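Local coordinates for dTDP-4-dehydrorhamnose 3,5-epimerase (Bacillus anthracis str. Ames, PDB 3RYK), which catalyses epimerisation at the 3 and 5 positions of the sugar ring of dTDP-4-dehydrorhamnose, a step on the pathway to dTDP-L-rhamnose, at residues E29-D34 with R123-S128; K92-L97 with Y156-Y161; G103-V108 with T152-K157. All coordinates share one frame; numbering follows the deposited sequence.

Contact 1: E29-D34 with R123-S128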
loop_
_atom_site.group_PDB
_atom_site.type_symbol
_atom_site.label_atom_id
_atom_site.label_comp_id
_atom_site.label_asym_id
_atom_site.label_seq_id
_atom_site.Cartn_x
_atom_site.Cartn_y
_atom_site.Cartn_z
ATOM N N GLU A 29 5.537 -20.311 2.808
ATOM C CA GLU A 29 5.028 -21.425 3.604
ATOM C C GLU A 29 3.534 -21.239 3.820
ATOM O O GLU A 29 3.023 -20.118 3.751
ATOM C CB GLU A 29 5.717 -21.518 4.967
ATOM C CG GLU A 29 5.499 -20.292 5.857
ATOM C CD GLU A 29 6.119 -20.410 7.241
ATOM O OE1 GLU A 29 6.755 -21.437 7.559
ATOM O OE2 GLU A 29 5.949 -19.463 8.034
ATOM N N THR A 30 2.855 -22.354 4.062
ATOM C CA THR A 30 1.438 -22.371 4.309
ATOM C C THR A 30 1.266 -23.053 5.659
ATOM O O THR A 30 1.891 -24.080 5.931
ATOM C CB THR A 30 0.648 -23.162 3.241
ATOM O OG1 THR A 30 0.880 -22.616 1.932
ATOM C CG2 THR A 30 -0.846 -23.123 3.548
ATOM N N ASN A 31 0.448 -22.458 6.521
ATOM C CA ASN A 31 0.179 -23.017 7.827
ATOM C C ASN A 31 -1.314 -22.947 8.134
ATOM O O ASN A 31 -2.033 -22.094 7.630
ATOM C CB ASN A 31 0.970 -22.344 8.968
ATOM C CG ASN A 31 2.481 -22.459 8.810
ATOM O OD1 ASN A 31 3.080 -21.826 7.950
ATOM N ND2 ASN A 31 3.112 -23.191 9.723
ATOM N N PHE A 32 -1.767 -23.878 8.956
ATOM C CA PHE A 32 -3.151 -23.952 9.373
ATOM C C PHE A 32 -4.073 -24.015 8.157
ATOM O O PHE A 32 -5.131 -23.402 8.136
ATOM C CB PHE A 32 -3.470 -22.771 10.305
ATOM C CG PHE A 32 -2.345 -22.474 11.255
ATOM C CD1 PHE A 32 -1.889 -23.436 12.127
ATOM C CD2 PHE A 32 -1.758 -21.219 11.286
ATOM C CE1 PHE A 32 -0.826 -23.175 12.980
ATOM C CE2 PHE A 32 -0.708 -20.943 12.161
ATOM C CZ PHE A 32 -0.242 -21.922 12.999
ATOM N N THR A 33 -3.608 -24.739 7.133
ATOM C CA THR A 33 -4.312 -24.971 5.870
ATOM C C THR A 33 -4.397 -23.803 4.886
ATOM O O THR A 33 -4.056 -23.969 3.707
ATOM C CB THR A 33 -5.765 -25.524 6.107
ATOM O OG1 THR A 33 -5.729 -26.640 7.011
ATOM C CG2 THR A 33 -6.408 -25.962 4.793
ATOM N N ASP A 34 -4.821 -22.643 5.383
ATOM C CA ASP A 34 -5.035 -21.429 4.597
ATOM C C ASP A 34 -4.119 -20.206 4.810
ATOM O O ASP A 34 -4.133 -19.311 3.975
ATOM C CB ASP A 34 -6.481 -21.014 4.883
ATOM C CG ASP A 34 -7.490 -22.099 4.485
ATOM O OD1 ASP A 34 -7.431 -22.616 3.335
ATOM O OD2 ASP A 34 -8.376 -22.395 5.310
ATOM N N ARG A 123 1.205 -18.840 15.210
ATOM C CA ARG A 123 2.516 -18.778 14.573
ATOM C C ARG A 123 2.997 -17.336 14.485
ATOM O O ARG A 123 2.227 -16.432 14.147
ATOM C CB ARG A 123 2.542 -19.484 13.219
ATOM C CG ARG A 123 3.926 -19.494 12.529
ATOM C CD ARG A 123 3.942 -20.513 11.391
ATOM N NE ARG A 123 5.242 -20.624 10.721
ATOM C CZ ARG A 123 6.265 -21.350 11.170
ATOM N NH1 ARG A 123 6.181 -21.990 12.331
ATOM N NH2 ARG A 123 7.409 -21.397 10.479
ATOM N N GLY A 124 4.270 -17.159 14.822
ATOM C CA GLY A 124 4.948 -15.865 14.813
ATOM C C GLY A 124 5.838 -15.681 13.592
ATOM O O GLY A 124 6.771 -16.461 13.386
ATOM N N TYR A 125 5.556 -14.641 12.802
ATOM C CA TYR A 125 6.303 -14.333 11.575
ATOM C C TYR A 125 6.955 -12.951 11.640
ATOM O O TYR A 125 6.390 -11.994 12.212
ATOM C CB TYR A 125 5.336 -14.229 10.402
ATOM C CG TYR A 125 4.377 -15.366 10.206
ATOM C CD1 TYR A 125 4.636 -16.381 9.299
ATOM C CD2 TYR A 125 3.184 -15.405 10.898
ATOM C CE1 TYR A 125 3.733 -17.408 9.089
ATOM C CE2 TYR A 125 2.281 -16.425 10.712
ATOM C CZ TYR A 125 2.558 -17.431 9.798
ATOM O OH TYR A 125 1.645 -18.443 9.606
ATOM N N ILE A 126 8.131 -12.832 11.032
ATOM C CA ILE A 126 8.844 -11.567 10.996
ATOM C C ILE A 126 8.634 -10.985 9.605
ATOM O O ILE A 126 9.128 -11.553 8.619
ATOM C CB ILE A 126 10.360 -11.695 11.324
ATOM C CG1 ILE A 126 10.589 -12.199 12.764
ATOM C CG2 ILE A 126 11.057 -10.374 11.122
ATOM C CD1 ILE A 126 12.066 -12.441 13.122
ATOM N N LEU A 127 7.911 -9.871 9.551
ATOM C CA LEU A 127 7.597 -9.150 8.341
ATOM C C LEU A 127 8.355 -7.825 8.445
ATOM O O LEU A 127 8.324 -7.133 9.481
ATOM C CB LEU A 127 6.088 -8.950 8.213
ATOM C CG LEU A 127 5.244 -10.235 8.297
ATOM C CD1 LEU A 127 3.747 -9.965 8.120
ATOM C CD2 LEU A 127 5.726 -11.254 7.271
ATOM N N SER A 128 9.072 -7.464 7.389
ATOM C CA SER A 128 9.841 -6.228 7.409
ATOM C C SER A 128 9.912 -5.491 6.073
ATOM O O SER A 128 9.518 -6.011 5.023
ATOM C CB SER A 128 11.252 -6.518 7.895
ATOM O OG SER A 128 11.944 -7.329 6.931
HETATM O O HOH W 1 1.760 -19.366 7.106
#
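E29 and R123 form a salt bridge between strands of two different sheets. R123 NE donates to E29 OE2 over 3.0 Å, nearly straight at 166°. E29 OE2 lies in the guanidinium plane, but NE meets the carboxylate from above its plane. The second bond, R123 NH2 to E29 OE1, is also 3.0 Å long but weak and bent. The two flat groups are 62° apart, which fits one good bond and one poor one. R123 is extended from CG to NE, with CG anti to the backbone N (chi1 -178°), and this carries the guanidinium out to E29.

Closer packing flanks the pair. N31 ND2 lies over one face of the guanidinium, near NE and CD, and the two planes are nearly parallel. N31 ND2 comes within 3.3 Å of R123 CD. The F32 ring meets R123 CB at its edge, with CZ 3.7 Å from CB. E29 OE2 also sits at the edge of the Y125 ring, 3.2 Å from CE1.

One water links the strands. It donates to N31 OD1 (2.9 Å) and is hydrogen-bonded to Y125 OH (2.7 Å).

The main chains stay apart. E29 pairs with L37 in its own sheet, and Y125 pairs with D107 in the other. This is face-to-face sheet packing, as expected of a jelly roll-like fold. Y125 also packs on L37 and L135. The chemistry implies a mainly polar closure of the sandwich near the surface, where a charge pair, an amide laid over the guanidinium and a water join the sheets.

Contact 2: K92-L97 with Y156-Y161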
loop_
_atom_site.group_PDB
_atom_site.type_symbol
_atom_site.label_atom_id
_atom_site.label_comp_id
_atom_site.label_asym_id
_atom_site.label_seq_id
_atom_site.Cartn_x
_atom_site.Cartn_y
_atom_site.Cartn_z
ATOM N N LYS A 92 -19.369 -10.170 9.617
ATOM C CA LYS A 92 -18.397 -9.299 8.973
ATOM C C LYS A 92 -16.935 -9.728 9.180
ATOM O O LYS A 92 -16.076 -8.893 9.477
ATOM C CB LYS A 92 -18.632 -7.862 9.451
ATOM C CG LYS A 92 -20.075 -7.409 9.214
ATOM C CD LYS A 92 -20.345 -5.997 9.675
ATOM C CE LYS A 92 -21.827 -5.666 9.512
ATOM N NZ LYS A 92 -22.200 -4.292 9.968
ATOM N N ALA A 93 -16.654 -11.020 9.003
ATOM C CA ALA A 93 -15.290 -11.535 9.163
ATOM C C ALA A 93 -14.441 -10.986 8.021
ATOM O O ALA A 93 -14.936 -10.816 6.898
ATOM C CB ALA A 93 -15.258 -13.063 9.175
ATOM N N GLN A 94 -13.177 -10.698 8.322
ATOM C CA GLN A 94 -12.234 -10.152 7.340
ATOM C C GLN A 94 -11.009 -11.000 7.026
ATOM O O GLN A 94 -10.351 -11.524 7.930
ATOM C CB GLN A 94 -11.667 -8.839 7.879
ATOM C CG GLN A 94 -12.611 -7.649 8.000
ATOM C CD GLN A 94 -11.981 -6.521 8.798
ATOM O OE1 GLN A 94 -11.422 -6.753 9.869
ATOM N NE2 GLN A 94 -12.113 -5.296 8.312
ATOM N N THR A 95 -10.719 -11.135 5.734
ATOM C CA THR A 95 -9.535 -11.834 5.274
ATOM C C THR A 95 -8.593 -10.642 5.256
ATOM O O THR A 95 -8.997 -9.552 4.828
ATOM C CB THR A 95 -9.649 -12.317 3.829
ATOM O OG1 THR A 95 -10.778 -13.179 3.697
ATOM C CG2 THR A 95 -8.381 -13.046 3.404
ATOM N N LYS A 96 -7.370 -10.811 5.742
ATOM C CA LYS A 96 -6.399 -9.718 5.751
ATOM C C LYS A 96 -5.151 -10.139 4.989
ATOM O O LYS A 96 -4.905 -11.328 4.851
ATOM C CB LYS A 96 -6.026 -9.336 7.171
ATOM C CG LYS A 96 -7.202 -8.889 8.018
ATOM C CD LYS A 96 -6.759 -8.480 9.394
ATOM C CE LYS A 96 -7.940 -8.072 10.252
ATOM N NZ LYS A 96 -7.475 -7.653 11.598
ATOM N N LEU A 97 -4.384 -9.157 4.514
ATOM C CA LEU A 97 -3.124 -9.388 3.761
ATOM C C LEU A 97 -2.246 -8.251 4.252
ATOM O O LEU A 97 -2.440 -7.099 3.885
ATOM C CB LEU A 97 -3.375 -9.367 2.262
ATOM C CG LEU A 97 -2.230 -9.695 1.298
ATOM C CD1 LEU A 97 -1.713 -11.104 1.518
ATOM C CD2 LEU A 97 -2.807 -9.557 -0.091
ATOM N N TYR A 156 -2.195 -3.095 5.501
ATOM C CA TYR A 156 -2.911 -4.340 5.302
ATOM C C TYR A 156 -4.262 -4.122 4.668
ATOM O O TYR A 156 -4.954 -3.161 4.986
ATOM C CB TYR A 156 -2.993 -5.195 6.558
ATOM C CG TYR A 156 -3.804 -4.653 7.700
ATOM C CD1 TYR A 156 -5.106 -5.099 7.914
ATOM C CD2 TYR A 156 -3.258 -3.735 8.583
ATOM C CE1 TYR A 156 -5.855 -4.616 8.979
ATOM C CE2 TYR A 156 -3.984 -3.255 9.635
ATOM C CZ TYR A 156 -5.280 -3.705 9.828
ATOM O OH TYR A 156 -6.000 -3.212 10.884
ATOM N N LYS A 157 -4.594 -5.025 3.750
ATOM C CA LYS A 157 -5.839 -4.985 3.026
ATOM C C LYS A 157 -6.845 -5.882 3.727
ATOM O O LYS A 157 -6.468 -6.820 4.418
ATOM C CB LYS A 157 -5.644 -5.516 1.613
ATOM C CG LYS A 157 -4.624 -4.806 0.769
ATOM C CD LYS A 157 -4.449 -5.546 -0.556
ATOM C CE LYS A 157 -3.543 -4.778 -1.495
ATOM N NZ LYS A 157 -3.882 -3.337 -1.654
ATOM N N VAL A 158 -8.126 -5.577 3.553
ATOM C CA VAL A 158 -9.203 -6.375 4.141
ATOM C C VAL A 158 -10.282 -6.535 3.069
ATOM O O VAL A 158 -10.531 -5.608 2.308
ATOM C CB VAL A 158 -9.790 -5.747 5.441
ATOM C CG1 VAL A 158 -8.686 -5.545 6.481
ATOM C CG2 VAL A 158 -10.514 -4.444 5.149
ATOM N N ASP A 159 -10.930 -7.703 3.013
ATOM C CA ASP A 159 -11.978 -7.959 1.998
ATOM C C ASP A 159 -13.401 -7.665 2.468
ATOM O O ASP A 159 -14.366 -7.973 1.750
ATOM C CB ASP A 159 -11.920 -9.384 1.433
ATOM C CG ASP A 159 -12.246 -10.450 2.462
ATOM O OD1 ASP A 159 -12.597 -11.577 2.041
ATOM O OD2 ASP A 159 -12.176 -10.177 3.676
ATOM N N GLU A 160 -13.519 -7.097 3.669
ATOM C CA GLU A 160 -14.796 -6.711 4.259
ATOM C C GLU A 160 -14.561 -5.402 5.006
ATOM O O GLU A 160 -13.568 -5.251 5.720
ATOM C CB GLU A 160 -15.347 -7.803 5.179
ATOM C CG GLU A 160 -16.687 -7.502 5.908
ATOM C CD GLU A 160 -17.880 -7.206 4.986
ATOM O OE1 GLU A 160 -18.942 -7.823 5.218
ATOM O OE2 GLU A 160 -17.768 -6.422 4.014
ATOM N N TYR A 161 -15.454 -4.437 4.823
ATOM C CA TYR A 161 -15.300 -3.156 5.492
ATOM C C TYR A 161 -15.298 -3.246 7.004
ATOM O O TYR A 161 -15.843 -4.190 7.591
ATOM C CB TYR A 161 -16.377 -2.159 5.049
ATOM C CG TYR A 161 -16.256 -1.798 3.604
ATOM C CD1 TYR A 161 -15.274 -0.908 3.188
ATOM C CD2 TYR A 161 -17.121 -2.319 2.659
ATOM C CE1 TYR A 161 -15.139 -0.568 1.875
ATOM C CE2 TYR A 161 -17.006 -1.972 1.333
ATOM C CZ TYR A 161 -16.002 -1.095 0.947
ATOM O OH TYR A 161 -15.854 -0.732 -0.367
#
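D159 reaches T95 through its carboxylate and grips both the main chain and the side chain of that residue. From CB, the D159 chain turns so that CG sits between its own backbone N and carbonyl carbon (chi1 66°). CG then lies against T95 CB. OD1 accepts a hydrogen bond from T95 OG1 at 2.9 Å. OD2 accepts from T95 N at 2.7 Å, a nearly straight bond of 169°. Both donors come from above the carboxylate plane. D159 N donates back to T95 O. Three bonds join the two residues; the two to OD1 and OD2 hold the carboxylate's rotation. K139 NZ makes a further weak, long ion pair with D159 OD1.

The D159 link lies just beyond a pair of antiparallel strands, 96-100 and 152-158, in the larger sheet of the jelly roll-like fold. K96 and V158 are a non-hydrogen-bonded pair. L97 and K157 are a hydrogen-bonded pair, with K157 N donating to L97 O at 3.0 Å. K96 runs alongside V158 and Y156 and points the same way. Its CG is 4.0 Å from V158 CG1, and its CD is 4.0 Å from Y156 CE1. The Y156 side chain is about 6 Å from the bound pyrophosphate and packs on F50 of the second subunit. K157 leads away on the L97 side, where its NZ forms a salt bridge with D71 of the second subunit.

Past the strand ends, Q94 lies across E160. Q94 NE2 donates to E160 O at 3.0 Å, with that oxygen in the plane of the Q94 amide. The same NE2 packs 3.6 Å from V158 CG2. At the outer end, E160 CB lies against A93 O.

Contact 3: G103-V108 with T152-K157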
loop_
_atom_site.group_PDB
_atom_site.type_symbol
_atom_site.label_atom_id
_atom_site.label_comp_id
_atom_site.label_asym_id
_atom_site.label_seq_id
_atom_site.Cartn_x
_atom_site.Cartn_y
_atom_site.Cartn_z
ATOM N N GLY A 103 10.271 -0.314 8.756
ATOM C CA GLY A 103 10.558 -1.026 9.985
ATOM C C GLY A 103 10.360 -2.539 9.901
ATOM O O GLY A 103 10.532 -3.170 8.850
ATOM N N ALA A 104 9.988 -3.126 11.022
ATOM C CA ALA A 104 9.781 -4.560 11.102
ATOM C C ALA A 104 8.886 -4.882 12.281
ATOM O O ALA A 104 8.881 -4.134 13.261
ATOM C CB ALA A 104 11.118 -5.256 11.254
ATOM N N ILE A 105 8.146 -5.988 12.157
ATOM C CA ILE A 105 7.234 -6.463 13.177
ATOM C C ILE A 105 7.289 -7.976 13.338
ATOM O O ILE A 105 7.752 -8.697 12.447
ATOM C CB ILE A 105 5.750 -6.124 12.786
ATOM C CG1 ILE A 105 5.257 -7.002 11.605
ATOM C CG2 ILE A 105 5.586 -4.659 12.502
ATOM C CD1 ILE A 105 3.882 -6.617 11.043
ATOM N N TYR A 106 6.862 -8.426 14.505
ATOM C CA TYR A 106 6.733 -9.844 14.845
ATOM C C TYR A 106 5.230 -9.970 14.827
ATOM O O TYR A 106 4.559 -9.438 15.714
ATOM C CB TYR A 106 7.352 -10.190 16.187
ATOM C CG TYR A 106 7.003 -11.569 16.743
ATOM C CD1 TYR A 106 7.555 -12.731 16.223
ATOM C CD2 TYR A 106 6.170 -11.690 17.855
ATOM C CE1 TYR A 106 7.243 -13.982 16.766
ATOM C CE2 TYR A 106 5.860 -12.939 18.420
ATOM C CZ TYR A 106 6.393 -14.080 17.874
ATOM O OH TYR A 106 6.073 -15.309 18.449
ATOM N N ASP A 107 4.701 -10.643 13.813
ATOM C CA ASP A 107 3.283 -10.817 13.629
ATOM C C ASP A 107 2.798 -12.200 14.029
ATOM O O ASP A 107 3.383 -13.219 13.646
ATOM C CB ASP A 107 2.996 -10.498 12.169
ATOM C CG ASP A 107 1.533 -10.418 11.859
ATOM O OD1 ASP A 107 0.772 -11.393 12.066
ATOM O OD2 ASP A 107 1.154 -9.344 11.355
ATOM N N VAL A 108 1.702 -12.232 14.783
ATOM C CA VAL A 108 1.151 -13.478 15.252
ATOM C C VAL A 108 -0.274 -13.670 14.754
ATOM O O VAL A 108 -1.029 -12.697 14.632
ATOM C CB VAL A 108 1.060 -13.492 16.800
ATOM C CG1 VAL A 108 0.251 -14.723 17.308
ATOM C CG2 VAL A 108 2.447 -13.427 17.434
ATOM N N THR A 152 7.625 2.199 12.812
ATOM C CA THR A 152 7.197 1.068 12.003
ATOM C C THR A 152 5.827 1.372 11.405
ATOM O O THR A 152 4.886 1.843 12.103
ATOM C CB THR A 152 7.226 -0.261 12.787
ATOM O OG1 THR A 152 8.592 -0.623 13.041
ATOM C CG2 THR A 152 6.556 -1.398 12.030
ATOM N N ILE A 153 5.732 1.122 10.099
ATOM C CA ILE A 153 4.519 1.335 9.315
ATOM C C ILE A 153 4.067 0.011 8.693
ATOM O O ILE A 153 4.805 -0.610 7.899
ATOM C CB ILE A 153 4.754 2.359 8.186
ATOM C CG1 ILE A 153 5.287 3.681 8.737
ATOM C CG2 ILE A 153 3.467 2.595 7.393
ATOM C CD1 ILE A 153 5.631 4.708 7.655
ATOM N N VAL A 154 2.857 -0.403 9.049
ATOM C CA VAL A 154 2.270 -1.631 8.566
ATOM C C VAL A 154 1.064 -1.284 7.708
ATOM O O VAL A 154 0.271 -0.391 8.033
ATOM C CB VAL A 154 1.803 -2.517 9.730
ATOM C CG1 VAL A 154 1.206 -3.812 9.212
ATOM C CG2 VAL A 154 2.946 -2.798 10.679
ATOM N N MET A 155 0.932 -1.988 6.598
ATOM C CA MET A 155 -0.172 -1.781 5.692
ATOM C C MET A 155 -0.869 -3.108 5.526
ATOM O O MET A 155 -0.215 -4.149 5.445
ATOM C CB MET A 155 0.324 -1.311 4.324
ATOM C CG MET A 155 -0.789 -1.130 3.306
ATOM S SD MET A 155 -0.214 -0.753 1.643
ATOM C CE MET A 155 0.596 0.821 1.883
ATOM N N TYR A 156 -2.195 -3.095 5.501
ATOM C CA TYR A 156 -2.911 -4.340 5.302
ATOM C C TYR A 156 -4.262 -4.122 4.668
ATOM O O TYR A 156 -4.954 -3.161 4.986
ATOM C CB TYR A 156 -2.993 -5.195 6.558
ATOM C CG TYR A 156 -3.804 -4.653 7.700
ATOM C CD1 TYR A 156 -5.106 -5.099 7.914
ATOM C CD2 TYR A 156 -3.258 -3.735 8.583
ATOM C CE1 TYR A 156 -5.855 -4.616 8.979
ATOM C CE2 TYR A 156 -3.984 -3.255 9.635
ATOM C CZ TYR A 156 -5.280 -3.705 9.828
ATOM O OH TYR A 156 -6.000 -3.212 10.884
ATOM N N LYS A 157 -4.594 -5.025 3.750
ATOM C CA LYS A 157 -5.839 -4.985 3.026
ATOM C C LYS A 157 -6.845 -5.882 3.727
ATOM O O LYS A 157 -6.468 -6.820 4.418
ATOM C CB LYS A 157 -5.644 -5.516 1.613
ATOM C CG LYS A 157 -4.624 -4.806 0.769
ATOM C CD LYS A 157 -4.449 -5.546 -0.556
ATOM C CE LYS A 157 -3.543 -4.778 -1.495
ATOM N NZ LYS A 157 -3.882 -3.337 -1.654
#
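I105 meets T152 and V154 obliquely, through methyl groups, between the two sheets of the jelly roll-like fold. Strand 104-111 belongs to one sheet and strand 152-158 to the other. Their local axes are 56° apart and approach to 7.4 Å, so side chains make most of the contact, with the backbone of 103-104 close only at T152.

I105 CG2 is the central group. It sits anti to the carbonyl carbon, while CG1 takes the place between backbone N and carbonyl (chi1 71°). This turns CG2 toward both T152 and V154. It lies 3.7 Å from V154 CG2. I105 CD1 closes on the same V154 methyl at 3.9 Å. F145 packs on both I105 and V154 and continues the apolar core.

T152 turns its two branches to different tasks. Its CG2 points to I105, and its OG1 is hydrogen-bonded to V149 O. G103 passes beside this hydroxyl, with G103 CA 3.7 Å from T152 OG1. The tightest meeting is between methyls: I105 CG2 and T152 CG2 are 3.4 Å apart, closer than usual for two carbons.

How the contacts relate
From the N terminus, strand 26-31 comes first, and contact 1 closes a long loop when strand 122-128 returns against it. Before that loop closes, the chain lays down 92-97 and 103-108, the first halves of contacts 2 and 3. Both find their partners later, on strand 152-158, so contact 1 crosses each of them. Contact 3 starts inside contact 2 and ends on the same strand, sharing Y156 and K157. Contacts 1 and 3 both join the larger sheet to the smaller one. They touch through neighbouring strands 104-111 and 122-128, as in L127 with I105. Contact 2 pairs strands within the larger sheet, its centre about 17 Å from that of contact 1.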